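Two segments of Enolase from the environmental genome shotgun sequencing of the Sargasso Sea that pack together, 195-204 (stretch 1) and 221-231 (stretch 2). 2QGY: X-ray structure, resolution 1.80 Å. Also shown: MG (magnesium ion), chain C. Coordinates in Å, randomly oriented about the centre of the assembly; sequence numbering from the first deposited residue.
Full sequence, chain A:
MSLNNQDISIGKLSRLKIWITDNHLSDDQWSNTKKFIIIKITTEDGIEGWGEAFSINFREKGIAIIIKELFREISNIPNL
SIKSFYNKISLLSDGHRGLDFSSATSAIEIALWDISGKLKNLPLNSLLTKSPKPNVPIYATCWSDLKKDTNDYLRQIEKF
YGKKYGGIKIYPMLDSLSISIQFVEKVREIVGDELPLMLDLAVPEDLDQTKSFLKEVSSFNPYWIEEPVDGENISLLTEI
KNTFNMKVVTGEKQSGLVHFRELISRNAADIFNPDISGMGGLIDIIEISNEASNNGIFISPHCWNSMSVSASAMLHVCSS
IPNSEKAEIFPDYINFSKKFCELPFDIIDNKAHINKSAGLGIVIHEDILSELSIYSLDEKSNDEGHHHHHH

Stretch 1 195-204: LPLMLDLAVP
Stretch 2, residues 221-231: NPYWIEEPVDG

Residues 197-200 of stretch 1 form a strand, and stretch 2 contributes a short strand that includes Ile-225 and ends at Glu-226; their N-to-C directions differ by 21° and their axes approach to 4.7 Å, so the pairing is parallel. Register is fixed by CA-CA distances of 5.1 Å for Leu-199 with Ile-225 and 4.5 Å for Asp-200 with Glu-226. Strand phi/psi values are extended: -122/120 at Leu-199, -102/106 at Asp-200, -123/118 at Ile-225 and -107/133 at Glu-226. The chains then leave this conformation, Leu-201 at -77/-17, Ala-202 at 60/36, Val-203 at 57/71 and Glu-227 at 47/56.

Five backbone hydrogen bonds hold the register. Tyr-223 N donates to Leu-197 O (2.8 Å, 161°), Leu-199 N to Trp-224 O (3.1 Å, 160°), and Glu-226 N to Leu-199 O (2.8 Å, 159°). Leu-199 thus bonds through both its N and its O to the residues flanking Ile-225, the signature of a parallel bridge. Beyond the strand, Leu-201 N reaches Glu-226 O and Val-203 N reaches Glu-227 O, both at 2.9 Å and 145°, so the pairing outlasts the regular strand. Water 1 accepts from Leu-197 N (3.0 Å) and donates to Asn-221 O (2.7 Å), bridging the stretches at their beginnings.

Side chains alternate across the sheet. Leu-199 (chi1 m, chi2 t) and Ile-225 (m, m) share one face, where Leu-199 CD1 lies 3.8 Å from Ile-225 CD1 and 3.7 Å from Pro-222 CB. Leu-201 (m, t) extends this apolar patch: its CD1 is 3.9 Å from Ile-225 CG2 and 4.0 Å from Pro-228 CB.

The other face carries Met-198, Trp-224, Asp-200 and Glu-226. Met-198 has chi1 8°, between wells, with chi2 -42° and chi3 -137°. Its CB sits 3.5 Å from the centroid of the five-membered ring of Trp-224 (chi1 77°, chi2 50°), only 14° off the normal, which defines a CH-pi contact over the face. The CA-to-CB bond of Tyr-223 (chi1 t, chi2 85°) points toward stretch 1, and its ring meets Met-198 CE at CD2 (3.8 Å) and Pro-196 CB at CD1 (3.7 Å).

Asp-200 (chi1 t, chi2 -29°) and Glu-226 (t, t, chi3 -34°) converge on magnesium. Asp-200 OD2 and Glu-226 OE2 each bind MG at 2.0 Å; their 2.8 Å separation reflects shared coordination and is not a hydrogen bond. Waters 2, 4 and 5 and one atom from elsewhere in the structure complete the coordination of MG. Water 2, 2.1 Å from MG, donates to Asp-200 OD1 (2.6 Å) and Glu-227 OE1 (2.7 Å), linking the stretches again. Trp-224 NE1 donates to Glu-226 OE1 (3.1 Å, 143°), tying the indole to the metal-binding carboxylate.

At the C-terminal end Val-203 (chi1 t) places CG1 3.6 Å from Asp-230 N, Pro-204 CD lies 3.4 Å from Pro-228 O, and water 3 donates to Pro-204 O and Pro-228 O, both at 2.8 Å. The contact buries 795 Å² in total.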

# COMPACT_ATOMS: atom_id res chain seq x y z
N LEU A 195 34.97 -0.74 -12.12
CA LEU A 195 33.84 -1.48 -11.55
C LEU A 195 32.61 -0.60 -11.36
O LEU A 195 32.69 0.49 -10.80
CB LEU A 195 34.20 -2.14 -10.21
CG LEU A 195 33.15 -3.13 -9.63
CD1 LEU A 195 33.02 -4.43 -10.47
CD2 LEU A 195 33.42 -3.44 -8.16
N PRO A 196 31.46 -1.07 -11.86
CA PRO A 196 30.23 -0.35 -11.53
C PRO A 196 30.09 -0.16 -10.03
O PRO A 196 30.14 -1.13 -9.27
CB PRO A 196 29.14 -1.25 -12.10
CG PRO A 196 29.82 -1.89 -13.30
CD PRO A 196 31.21 -2.19 -12.80
N LEU A 197 30.00 1.10 -9.60
CA LEU A 197 29.77 1.42 -8.21
C LEU A 197 28.42 2.13 -8.13
O LEU A 197 28.27 3.27 -8.56
CB LEU A 197 30.88 2.30 -7.63
CG LEU A 197 30.73 2.81 -6.20
CD1 LEU A 197 30.70 1.64 -5.19
CD2 LEU A 197 31.87 3.79 -5.87
N MET A 198 27.42 1.44 -7.59
CA MET A 198 26.12 2.09 -7.38
C MET A 198 25.91 2.66 -5.99
O MET A 198 26.45 2.14 -5.00
CB MET A 198 24.94 1.23 -7.86
CG MET A 198 25.11 -0.19 -8.30
SD MET A 198 26.44 -0.86 -9.33
CE MET A 198 25.62 -1.94 -10.44
N LEU A 199 25.15 3.75 -5.91
CA LEU A 199 25.00 4.48 -4.68
C LEU A 199 23.52 4.52 -4.34
O LEU A 199 22.71 5.02 -5.11
CB LEU A 199 25.56 5.92 -4.81
CG LEU A 199 27.03 6.14 -5.25
CD1 LEU A 199 27.41 7.63 -5.26
CD2 LEU A 199 28.01 5.35 -4.38
N ASP A 200 23.19 3.97 -3.18
CA ASP A 200 21.83 4.00 -2.71
C ASP A 200 21.71 5.07 -1.66
O ASP A 200 22.22 4.93 -0.56
CB ASP A 200 21.40 2.61 -2.18
CG ASP A 200 19.89 2.53 -1.95
OD1 ASP A 200 19.27 3.56 -1.67
OD2 ASP A 200 19.34 1.40 -2.06
N LEU A 201 21.08 6.18 -2.03
CA LEU A 201 20.89 7.29 -1.07
C LEU A 201 19.78 7.08 -0.05
O LEU A 201 19.74 7.78 0.96
CB LEU A 201 20.66 8.62 -1.79
CG LEU A 201 21.71 8.99 -2.85
CD1 LEU A 201 21.60 10.50 -3.22
CD2 LEU A 201 23.11 8.60 -2.43
N ALA A 202 18.89 6.12 -0.30
CA ALA A 202 17.91 5.69 0.70
C ALA A 202 16.97 6.83 1.18
O ALA A 202 16.62 6.92 2.35
CB ALA A 202 18.63 5.03 1.90
N VAL A 203 16.62 7.72 0.24
CA VAL A 203 15.66 8.81 0.46
C VAL A 203 16.10 9.72 1.63
O VAL A 203 15.49 9.70 2.69
CB VAL A 203 14.21 8.30 0.66
CG1 VAL A 203 13.22 9.46 0.67
CG2 VAL A 203 13.83 7.28 -0.43
N PRO A 204 17.18 10.51 1.41
CA PRO A 204 17.65 11.44 2.43
C PRO A 204 16.57 12.47 2.75
O PRO A 204 15.89 12.97 1.86
CB PRO A 204 18.86 12.10 1.75
CG PRO A 204 19.32 11.08 0.77
CD PRO A 204 18.04 10.57 0.21
N ASN A 221 32.36 8.83 -10.66
CA ASN A 221 31.68 8.08 -11.73
C ASN A 221 30.71 7.01 -11.21
O ASN A 221 30.82 5.84 -11.61
CB ASN A 221 32.70 7.44 -12.68
CG ASN A 221 32.07 6.93 -13.97
OD1 ASN A 221 31.00 7.41 -14.39
ND2 ASN A 221 32.72 5.97 -14.62
N PRO A 222 29.74 7.40 -10.37
CA PRO A 222 28.80 6.36 -9.93
C PRO A 222 27.99 5.76 -11.09
O PRO A 222 27.59 6.46 -12.03
CB PRO A 222 27.88 7.09 -8.94
CG PRO A 222 28.07 8.53 -9.17
CD PRO A 222 29.42 8.73 -9.82
N TYR A 223 27.77 4.47 -11.02
CA TYR A 223 27.04 3.79 -12.06
C TYR A 223 25.57 4.21 -12.05
O TYR A 223 24.94 4.32 -13.13
CB TYR A 223 27.19 2.27 -11.88
CG TYR A 223 26.66 1.47 -13.04
CD1 TYR A 223 27.44 1.23 -14.17
CD2 TYR A 223 25.37 0.93 -12.99
CE1 TYR A 223 26.95 0.51 -15.25
CE2 TYR A 223 24.87 0.19 -14.05
CZ TYR A 223 25.65 -0.03 -15.18
OH TYR A 223 25.12 -0.76 -16.23
N TRP A 224 25.01 4.36 -10.85
CA TRP A 224 23.65 4.91 -10.71
C TRP A 224 23.44 5.47 -9.34
O TRP A 224 24.23 5.23 -8.45
CB TRP A 224 22.57 3.88 -11.08
CG TRP A 224 22.21 2.75 -10.11
CD1 TRP A 224 21.91 2.83 -8.77
CD2 TRP A 224 22.00 1.40 -10.49
NE1 TRP A 224 21.56 1.58 -8.29
CE2 TRP A 224 21.63 0.68 -9.32
CE3 TRP A 224 22.12 0.71 -11.70
CZ2 TRP A 224 21.35 -0.69 -9.35
CZ3 TRP A 224 21.85 -0.67 -11.72
CH2 TRP A 224 21.46 -1.34 -10.55
N ILE A 225 22.37 6.26 -9.20
CA ILE A 225 22.03 6.92 -7.96
C ILE A 225 20.61 6.45 -7.66
O ILE A 225 19.68 6.73 -8.43
CB ILE A 225 22.00 8.48 -8.12
CG1 ILE A 225 23.41 9.02 -8.44
CG2 ILE A 225 21.48 9.15 -6.83
CD1 ILE A 225 24.47 8.69 -7.42
N GLU A 226 20.46 5.75 -6.54
CA GLU A 226 19.21 5.09 -6.24
C GLU A 226 18.47 5.83 -5.13
O GLU A 226 19.06 6.25 -4.13
CB GLU A 226 19.54 3.64 -5.85
CG GLU A 226 18.35 2.86 -5.42
CD GLU A 226 18.68 1.37 -5.27
OE1 GLU A 226 19.52 0.83 -6.03
OE2 GLU A 226 18.04 0.74 -4.41
N GLU A 227 17.16 6.04 -5.36
CA GLU A 227 16.28 6.71 -4.41
C GLU A 227 16.87 8.02 -3.83
O GLU A 227 16.90 8.21 -2.63
CB GLU A 227 15.89 5.76 -3.29
CG GLU A 227 15.05 4.58 -3.77
CD GLU A 227 13.99 4.25 -2.77
OE1 GLU A 227 14.37 3.65 -1.75
OE2 GLU A 227 12.80 4.66 -2.98
N PRO A 228 17.25 8.98 -4.71
CA PRO A 228 17.77 10.26 -4.19
C PRO A 228 16.64 11.05 -3.53
O PRO A 228 16.89 11.90 -2.67
CB PRO A 228 18.28 10.99 -5.45
CG PRO A 228 17.50 10.37 -6.61
CD PRO A 228 17.16 8.93 -6.18
N VAL A 229 15.40 10.75 -3.94
CA VAL A 229 14.21 11.36 -3.35
C VAL A 229 13.09 10.32 -3.25
O VAL A 229 13.18 9.27 -3.86
CB VAL A 229 13.71 12.60 -4.13
CG1 VAL A 229 14.83 13.69 -4.20
CG2 VAL A 229 13.29 12.23 -5.52
N ASP A 230 12.03 10.65 -2.53
CA ASP A 230 10.93 9.70 -2.35
C ASP A 230 10.33 9.33 -3.71
O ASP A 230 10.09 10.19 -4.54
CB ASP A 230 9.84 10.29 -1.45
CG ASP A 230 8.90 9.23 -0.92
OD1 ASP A 230 8.05 8.77 -1.71
OD2 ASP A 230 9.00 8.87 0.27
N GLY A 231 10.07 8.03 -3.92
CA GLY A 231 9.59 7.55 -5.22
C GLY A 231 8.23 8.10 -5.60
O GLY A 231 7.86 8.10 -6.77
MG MG C . 17.48 0.77 -2.46
O HOH W 1 30.63 3.19 -11.67
O HOH W 2 16.83 2.67 -2.00
O HOH W 3 16.74 13.86 -0.70
O HOH W 4 17.04 0.44 -0.53
O HOH W 5 18.40 -1.14 -2.24